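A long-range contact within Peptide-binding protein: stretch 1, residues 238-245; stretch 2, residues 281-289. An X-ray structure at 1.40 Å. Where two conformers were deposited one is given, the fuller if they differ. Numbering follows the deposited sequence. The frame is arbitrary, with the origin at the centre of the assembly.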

# COMPACT_ATOMS: atom_id res chain seq x y z
N LYS A 238 -7.61 -6.84 -11.54
CA LYS A 238 -9.01 -6.43 -11.48
C LYS A 238 -9.85 -7.39 -12.31
O LYS A 238 -9.42 -7.82 -13.37
CB LYS A 238 -9.23 -5.06 -12.10
CG LYS A 238 -8.61 -3.89 -11.25
CD LYS A 238 -8.75 -2.61 -11.99
CE LYS A 238 -8.05 -1.47 -11.30
NZ LYS A 238 -8.90 -0.86 -10.22
N GLN A 239 -11.06 -7.67 -11.84
CA GLN A 239 -11.99 -8.44 -12.66
C GLN A 239 -13.40 -8.05 -12.25
O GLN A 239 -13.63 -7.55 -11.14
CB GLN A 239 -11.73 -9.93 -12.53
CG GLN A 239 -12.00 -10.45 -11.18
CD GLN A 239 -11.39 -11.86 -11.04
OE1 GLN A 239 -11.88 -12.82 -11.63
NE2 GLN A 239 -10.30 -11.99 -10.28
N ASP A 240 -14.36 -8.24 -13.16
CA ASP A 240 -15.75 -7.86 -12.91
C ASP A 240 -16.54 -9.02 -12.30
O ASP A 240 -16.47 -10.15 -12.79
CB ASP A 240 -16.39 -7.49 -14.24
CG ASP A 240 -15.72 -6.30 -14.88
OD1 ASP A 240 -15.40 -5.36 -14.13
OD2 ASP A 240 -15.46 -6.30 -16.13
N LEU A 241 -17.32 -8.73 -11.24
CA LEU A 241 -18.18 -9.77 -10.68
C LEU A 241 -19.50 -9.82 -11.47
O LEU A 241 -19.89 -8.82 -12.06
CB LEU A 241 -18.44 -9.50 -9.20
CG LEU A 241 -17.16 -9.63 -8.38
CD1 LEU A 241 -17.41 -9.37 -6.90
CD2 LEU A 241 -16.47 -10.99 -8.55
N PRO A 242 -20.13 -11.00 -11.57
CA PRO A 242 -21.35 -11.13 -12.39
C PRO A 242 -22.41 -10.15 -11.94
O PRO A 242 -22.58 -9.89 -10.74
CB PRO A 242 -21.80 -12.56 -12.12
CG PRO A 242 -20.62 -13.27 -11.76
CD PRO A 242 -19.65 -12.31 -11.11
N ILE A 243 -23.13 -9.62 -12.93
CA ILE A 243 -24.29 -8.78 -12.68
C ILE A 243 -25.52 -9.68 -12.77
O ILE A 243 -25.87 -10.17 -13.85
CB ILE A 243 -24.36 -7.59 -13.64
CG1 ILE A 243 -23.04 -6.81 -13.62
CG2 ILE A 243 -25.49 -6.66 -13.23
CD1 ILE A 243 -22.94 -5.77 -14.71
N GLU A 244 -26.16 -9.89 -11.63
CA GLU A 244 -27.36 -10.71 -11.55
C GLU A 244 -28.58 -9.89 -11.96
O GLU A 244 -28.50 -8.69 -12.25
CB GLU A 244 -27.50 -11.32 -10.16
CG GLU A 244 -26.33 -12.22 -9.81
CD GLU A 244 -26.15 -13.37 -10.79
OE1 GLU A 244 -27.16 -13.82 -11.38
OE2 GLU A 244 -25.01 -13.83 -10.97
N LYS A 245 -29.74 -10.56 -11.98
CA LYS A 245 -30.95 -9.97 -12.53
C LYS A 245 -31.33 -8.68 -11.79
O LYS A 245 -31.80 -7.72 -12.41
CB LYS A 245 -32.09 -10.99 -12.48
CG LYS A 245 -33.30 -10.63 -13.33
CD LYS A 245 -34.38 -11.70 -13.22
CE LYS A 245 -35.52 -11.45 -14.20
NZ LYS A 245 -36.63 -12.42 -14.00
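Stretch 2, residues 281-289: TVNSKNLKF

Stretch 1 runs extended from Lys 238 to Glu 244, in strand conformation at Lys 238 and continuing through Pro 242 toward Lys 245 without regular structure. Stretch 2 leaves Thr 281 in an extended conformation, folds through a type I beta turn from Ser 284 to Leu 287, and extends again to Phe 289. The turn is closed by Leu 287 N donating to Ser 284 O at 3.0 Å, and ahead of it Ser 284 OG donates to Val 282 O at 2.8 Å. The two chains run in opposite directions: Gln 239 faces Leu 287, with their CA atoms 7.5 Å apart, while Pro 242 faces Asn 283, with CA atoms 6.6 Å apart. Four residues of stretch 1, Gln 239 to Pro 242, thus lie alongside five of stretch 2, Asn 283 to Leu 287, the turn taking up the extra length. No backbone-to-backbone hydrogen bond joins the two stretches; the direct hydrogen bonds between them all involve a side chain.

Gln 239 shows this most plainly. Its CA-to-CB bond points toward stretch 2, and with chi1 in p and chi2 in t its amide meets the backbone of Lys 288 as another strand might. Lys 288 N donates to Gln 239 OE1 at 2.8 Å, and Gln 239 NE2 donates to Lys 288 O at 3.0 Å; N-H...acceptor angles of 161° and 170° make both bonds nearly straight. One planar amide therefore satisfies both polar groups of a single backbone residue, an economical way to hold an irregular segment. A water extends the arrangement, donating to Gln 239 OE1 and to Asn 286 O, each at 2.9 Å, and accepting from Lys 288 NZ at 2.7 Å. A second water accepts from Lys 288 NZ at 2.8 Å and donates to Lys 238 O at 2.7 Å, so the lysine ammonium is tied to stretch 1 through solvent.

Next to this polar clamp lies a small apolar patch. Leu 241 and Leu 287 both set their CA-to-CB bonds sideways, yet the ends of their side chains come nearer, and Leu 241 CD2 packs on Leu 287 CD1 at 3.7 Å. Pro 242 points toward stretch 2 and rests its CD against Val 282 CG1 at 3.6 Å. Its CG also approaches Asn 283 O to 2.9 Å, a tight fit of ring against backbone. The other methyl of Leu 287, CD2, reaches Asp 240 O at 3.7 Å.

At the far end, Glu 244 and Asn 283 supply a polar contact. Asn 283 ND2 donates to Glu 244 OE2 at 2.9 Å, though the angle of 140° is well short of straight. A third water accepts from Asn 283 N at 3.0 Å and donates to Glu 244 OE2 at 2.7 Å, linking the same carboxylate oxygen to the asparagine backbone. The rule to take away is an amide clamp at one end, a carboxylate-amide pair at the other, and compact apolar packing between.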

# COMPACT_ATOMS: atom_id res chain seq x y z
N THR A 281 -23.28 -15.54 -2.03
CA THR A 281 -22.58 -16.39 -2.99
C THR A 281 -22.61 -15.77 -4.39
O THR A 281 -23.67 -15.36 -4.87
CB THR A 281 -23.24 -17.76 -3.04
OG1 THR A 281 -23.11 -18.40 -1.78
CG2 THR A 281 -22.58 -18.64 -4.08
N VAL A 282 -21.45 -15.71 -5.03
CA VAL A 282 -21.30 -15.13 -6.37
C VAL A 282 -21.18 -16.26 -7.39
O VAL A 282 -20.46 -17.23 -7.17
CB VAL A 282 -20.03 -14.25 -6.40
CG1 VAL A 282 -19.85 -13.57 -7.75
CG2 VAL A 282 -20.07 -13.21 -5.27
N ASN A 283 -21.87 -16.12 -8.52
CA ASN A 283 -21.63 -17.07 -9.62
C ASN A 283 -20.19 -16.89 -10.12
O ASN A 283 -19.82 -15.82 -10.61
CB ASN A 283 -22.63 -16.82 -10.75
CG ASN A 283 -24.01 -17.43 -10.44
OD1 ASN A 283 -24.11 -18.51 -9.84
ND2 ASN A 283 -25.07 -16.73 -10.84
N SER A 284 -19.36 -17.93 -9.96
CA SER A 284 -17.92 -17.78 -10.08
C SER A 284 -17.32 -18.48 -11.30
O SER A 284 -16.09 -18.58 -11.38
CB SER A 284 -17.24 -18.26 -8.80
OG SER A 284 -17.73 -17.52 -7.68
N LYS A 285 -18.15 -18.96 -12.23
CA LYS A 285 -17.63 -19.74 -13.35
C LYS A 285 -16.46 -19.06 -14.07
O LYS A 285 -15.47 -19.71 -14.41
CB LYS A 285 -18.76 -20.11 -14.32
CG LYS A 285 -19.40 -18.92 -15.04
CD LYS A 285 -20.48 -18.23 -14.20
CE LYS A 285 -20.94 -16.93 -14.83
NZ LYS A 285 -21.98 -16.24 -14.02
N ASN A 286 -16.54 -17.75 -14.28
CA ASN A 286 -15.52 -17.05 -15.06
C ASN A 286 -14.52 -16.29 -14.22
O ASN A 286 -13.76 -15.48 -14.76
CB ASN A 286 -16.18 -16.09 -16.05
CG ASN A 286 -17.02 -16.79 -17.07
OD1 ASN A 286 -16.56 -17.72 -17.75
ND2 ASN A 286 -18.29 -16.38 -17.18
N LEU A 287 -14.50 -16.51 -12.91
CA LEU A 287 -13.64 -15.72 -12.03
C LEU A 287 -12.26 -16.36 -11.91
O LEU A 287 -12.09 -17.57 -12.08
CB LEU A 287 -14.26 -15.55 -10.65
CG LEU A 287 -15.59 -14.78 -10.65
CD1 LEU A 287 -16.09 -14.58 -9.22
CD2 LEU A 287 -15.50 -13.44 -11.42
N LYS A 288 -11.26 -15.52 -11.60
CA LYS A 288 -9.85 -15.93 -11.54
C LYS A 288 -9.35 -15.75 -10.10
O LYS A 288 -9.08 -14.62 -9.65
CB LYS A 288 -9.00 -15.14 -12.52
CG LYS A 288 -9.46 -15.19 -14.00
CD LYS A 288 -9.89 -13.73 -14.37
CE LYS A 288 -10.17 -13.42 -15.84
NZ LYS A 288 -10.71 -12.01 -15.99
N PHE A 289 -9.24 -16.87 -9.38
CA PHE A 289 -8.79 -16.84 -8.00
C PHE A 289 -8.16 -18.17 -7.66
O PHE A 289 -8.27 -19.14 -8.43
CB PHE A 289 -9.90 -16.45 -6.99
CG PHE A 289 -11.13 -17.33 -7.02
CD1 PHE A 289 -11.13 -18.60 -6.44
CD2 PHE A 289 -12.32 -16.86 -7.58
CE1 PHE A 289 -12.28 -19.41 -6.45
CE2 PHE A 289 -13.47 -17.64 -7.60
CZ PHE A 289 -13.46 -18.92 -7.02
O HOH W 1 -9.66 -9.40 -15.60
O HOH W 2 -12.74 -12.78 -14.36
O HOH W 3 -23.51 -13.63 -8.69